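Local coordinates for Lmo0135 protein (Listeria monocytogenes EGD-e, PDB 5ISU) that probably binds peptides outside the cell and hands them to an ABC transporter for import, at residues Thr252-Arg257 with Tyr467-Leu472. Numbering follows the deposited sequence.
Sequences TYPENR and YDNAVL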
loop_
_atom_site.group_PDB
_atom_site.type_symbol
_atom_site.label_atom_id
_atom_site.label_comp_id
_atom_site.label_asym_id
_atom_site.label_seq_id
_atom_site.Cartn_x
_atom_site.Cartn_y
_atom_site.Cartn_z
ATOM N N THR A 252 13.033 7.881 8.639
ATOM C CA THR A 252 12.571 6.506 8.685
ATOM C C THR A 252 11.165 6.490 9.305
ATOM O O THR A 252 10.959 7.023 10.383
ATOM C CB THR A 252 13.528 5.657 9.520
ATOM O OG1 THR A 252 14.827 5.684 8.912
ATOM C CG2 THR A 252 13.039 4.208 9.617
ATOM N N TYR A 253 10.220 5.858 8.615
ATOM C CA TYR A 253 8.823 5.833 9.028
ATOM C C TYR A 253 8.145 4.532 8.546
ATOM O O TYR A 253 8.617 3.911 7.596
ATOM C CB TYR A 253 8.121 7.055 8.431
ATOM C CG TYR A 253 8.270 7.127 6.919
ATOM C CD1 TYR A 253 9.441 7.586 6.347
ATOM C CD2 TYR A 253 7.248 6.703 6.076
ATOM C CE1 TYR A 253 9.604 7.627 4.983
ATOM C CE2 TYR A 253 7.392 6.748 4.697
ATOM C CZ TYR A 253 8.566 7.214 4.153
ATOM O OH TYR A 253 8.724 7.243 2.791
ATOM N N PRO A 254 7.050 4.111 9.204
ATOM C CA PRO A 254 6.422 2.865 8.764
ATOM C C PRO A 254 5.832 2.949 7.369
ATOM O O PRO A 254 5.265 3.961 7.012
ATOM C CB PRO A 254 5.321 2.625 9.820
ATOM C CG PRO A 254 5.738 3.433 11.013
ATOM C CD PRO A 254 6.393 4.649 10.414
ATOM N N GLU A 255 6.024 1.911 6.563
ATOM C CA GLU A 255 5.448 1.888 5.213
ATOM C C GLU A 255 4.167 1.064 5.192
ATOM O O GLU A 255 3.557 0.900 4.136
ATOM C CB GLU A 255 6.445 1.380 4.162
ATOM C CG GLU A 255 5.968 1.631 2.721
ATOM C CD GLU A 255 7.096 1.801 1.708
ATOM O OE1 GLU A 255 6.958 2.674 0.813
ATOM O OE2 GLU A 255 8.140 1.117 1.831
ATOM N N ASN A 256 3.747 0.587 6.365
ATOM C CA ASN A 256 2.562 -0.268 6.497
ATOM C C ASN A 256 2.672 -1.499 5.608
ATOM O O ASN A 256 1.678 -2.000 5.098
ATOM C CB ASN A 256 1.272 0.506 6.218
ATOM C CG ASN A 256 1.010 1.598 7.234
ATOM O OD1 ASN A 256 1.495 1.564 8.354
ATOM N ND2 ASN A 256 0.213 2.553 6.850
ATOM N N ARG A 257 3.898 -1.971 5.413
ATOM C CA ARG A 257 4.119 -3.145 4.610
ATOM C C ARG A 257 4.398 -4.355 5.496
ATOM O O ARG A 257 5.191 -4.269 6.439
ATOM C CB ARG A 257 5.290 -2.936 3.663
ATOM C CG ARG A 257 5.606 -4.160 2.814
ATOM C CD ARG A 257 6.699 -3.884 1.803
ATOM N NE ARG A 257 6.991 -5.056 0.958
ATOM C CZ ARG A 257 7.802 -6.068 1.288
ATOM N NH1 ARG A 257 7.996 -7.068 0.425
ATOM N NH2 ARG A 257 8.418 -6.107 2.471
ATOM N N TYR A 467 6.905 -5.890 9.929
ATOM C CA TYR A 467 6.231 -4.713 9.448
ATOM C C TYR A 467 7.400 -3.823 9.101
ATOM O O TYR A 467 8.196 -3.453 9.979
ATOM C CB TYR A 467 5.312 -4.071 10.491
ATOM C CG TYR A 467 4.332 -5.060 11.067
ATOM C CD1 TYR A 467 3.536 -5.836 10.221
ATOM C CD2 TYR A 467 4.183 -5.215 12.438
ATOM C CE1 TYR A 467 2.644 -6.758 10.718
ATOM C CE2 TYR A 467 3.279 -6.134 12.950
ATOM C CZ TYR A 467 2.513 -6.912 12.074
ATOM O OH TYR A 467 1.607 -7.854 12.538
ATOM N N ASP A 468 7.523 -3.519 7.812
ATOM C CA ASP A 468 8.659 -2.773 7.281
ATOM C C ASP A 468 8.563 -1.243 7.265
ATOM O O ASP A 468 7.489 -0.664 7.181
ATOM C CB ASP A 468 8.941 -3.279 5.869
ATOM C CG ASP A 468 9.425 -4.721 5.846
ATOM O OD1 ASP A 468 9.509 -5.373 6.919
ATOM O OD2 ASP A 468 9.738 -5.202 4.734
ATOM N N ASN A 469 9.716 -0.600 7.355
ATOM C CA ASN A 469 9.785 0.867 7.293
ATOM C C ASN A 469 10.395 1.251 5.962
ATOM O O ASN A 469 11.083 0.467 5.351
ATOM C CB ASN A 469 10.650 1.441 8.420
ATOM C CG ASN A 469 10.108 1.127 9.795
ATOM O OD1 ASN A 469 8.896 1.067 10.009
ATOM N ND2 ASN A 469 11.009 0.919 10.741
ATOM N N ALA A 470 10.069 2.439 5.486
ATOM C CA ALA A 470 10.662 2.991 4.278
ATOM C C ALA A 470 11.635 4.059 4.782
ATOM O O ALA A 470 11.557 4.484 5.945
ATOM C CB ALA A 470 9.604 3.598 3.389
ATOM N N VAL A 471 12.545 4.488 3.909
ATOM C CA VAL A 471 13.564 5.494 4.261
ATOM C C VAL A 471 13.685 6.550 3.171
ATOM O O VAL A 471 13.727 6.213 1.981
ATOM C CB VAL A 471 14.955 4.844 4.441
ATOM C CG1 VAL A 471 15.969 5.863 4.928
ATOM C CG2 VAL A 471 14.884 3.689 5.428
ATOM N N LEU A 472 13.729 7.813 3.589
ATOM C CA LEU A 472 13.924 8.941 2.693
ATOM C C LEU A 472 15.173 9.708 3.080
ATOM O O LEU A 472 15.543 9.782 4.258
ATOM C CB LEU A 472 12.805 9.963 2.827
ATOM C CG LEU A 472 11.398 9.543 2.475
ATOM C CD1 LEU A 472 10.458 10.656 2.903
ATOM C CD2 LEU A 472 11.281 9.216 0.991
HETATM O O HOH W 1 9.391 -1.064 3.126
HETATM O O HOH W 2 5.245 -0.742 8.733
#
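Y253 and A470 face each other as a hydrogen-bonded antiparallel pair, and this end of the contact is the tight one. A470 N reaches Y253 O at 3.0 Å, nearly along the C=O axis, while Y253 N returns a longer bond to A470 O. With CG lodged between its own backbone N and carbonyl carbon (chi1 56°), the Y253 ring has A470 O over one face and L472 at its edge, where L472 CG lies 3.6 Å from Y253 CE1. Further along the ring, Y253 CZ meets the methyl of A470. On the other face of the sheet, T252 and V471 lie side by side. The N469 side chain crosses that of T252 at about a right angle, N469 CB 3.8 Å from T252 CG2; T252 OG1 bonds the E297 carboxylate and N469 ND2 the E297 backbone O.

E255 N still keeps register, bonding D468 O, but D468 N goes on to R257 O at 2.8 Å. Strand 248-263 therefore carries two extra residues here, a wide, irregular bulge with N256 in a left-handed backbone conformation. This is the looser, water-bridged end: one water links E255 OE2 to N469 O, another donates to D468 O and weakly accepts from N256 N. E255 lays its carboxylate against A470, E255 OE2 3.3 Å from A470 CB, while OE1 pairs with R39.

Beyond the bulge, R257, extended as far as NE, runs alongside D468. In their salt bridge R257 NH2 lies 2.8 Å from D468 OD2, but as a hydrogen bond it is weak (N-H...O 117°), the flat groups 33° apart; D468 OD1 is also bonded by S466.

The long strands 248-263 and 462-475 pair antiparallel in a mixed sheet, consistent with the strands linking the lobes of family 5 solute-binding proteins.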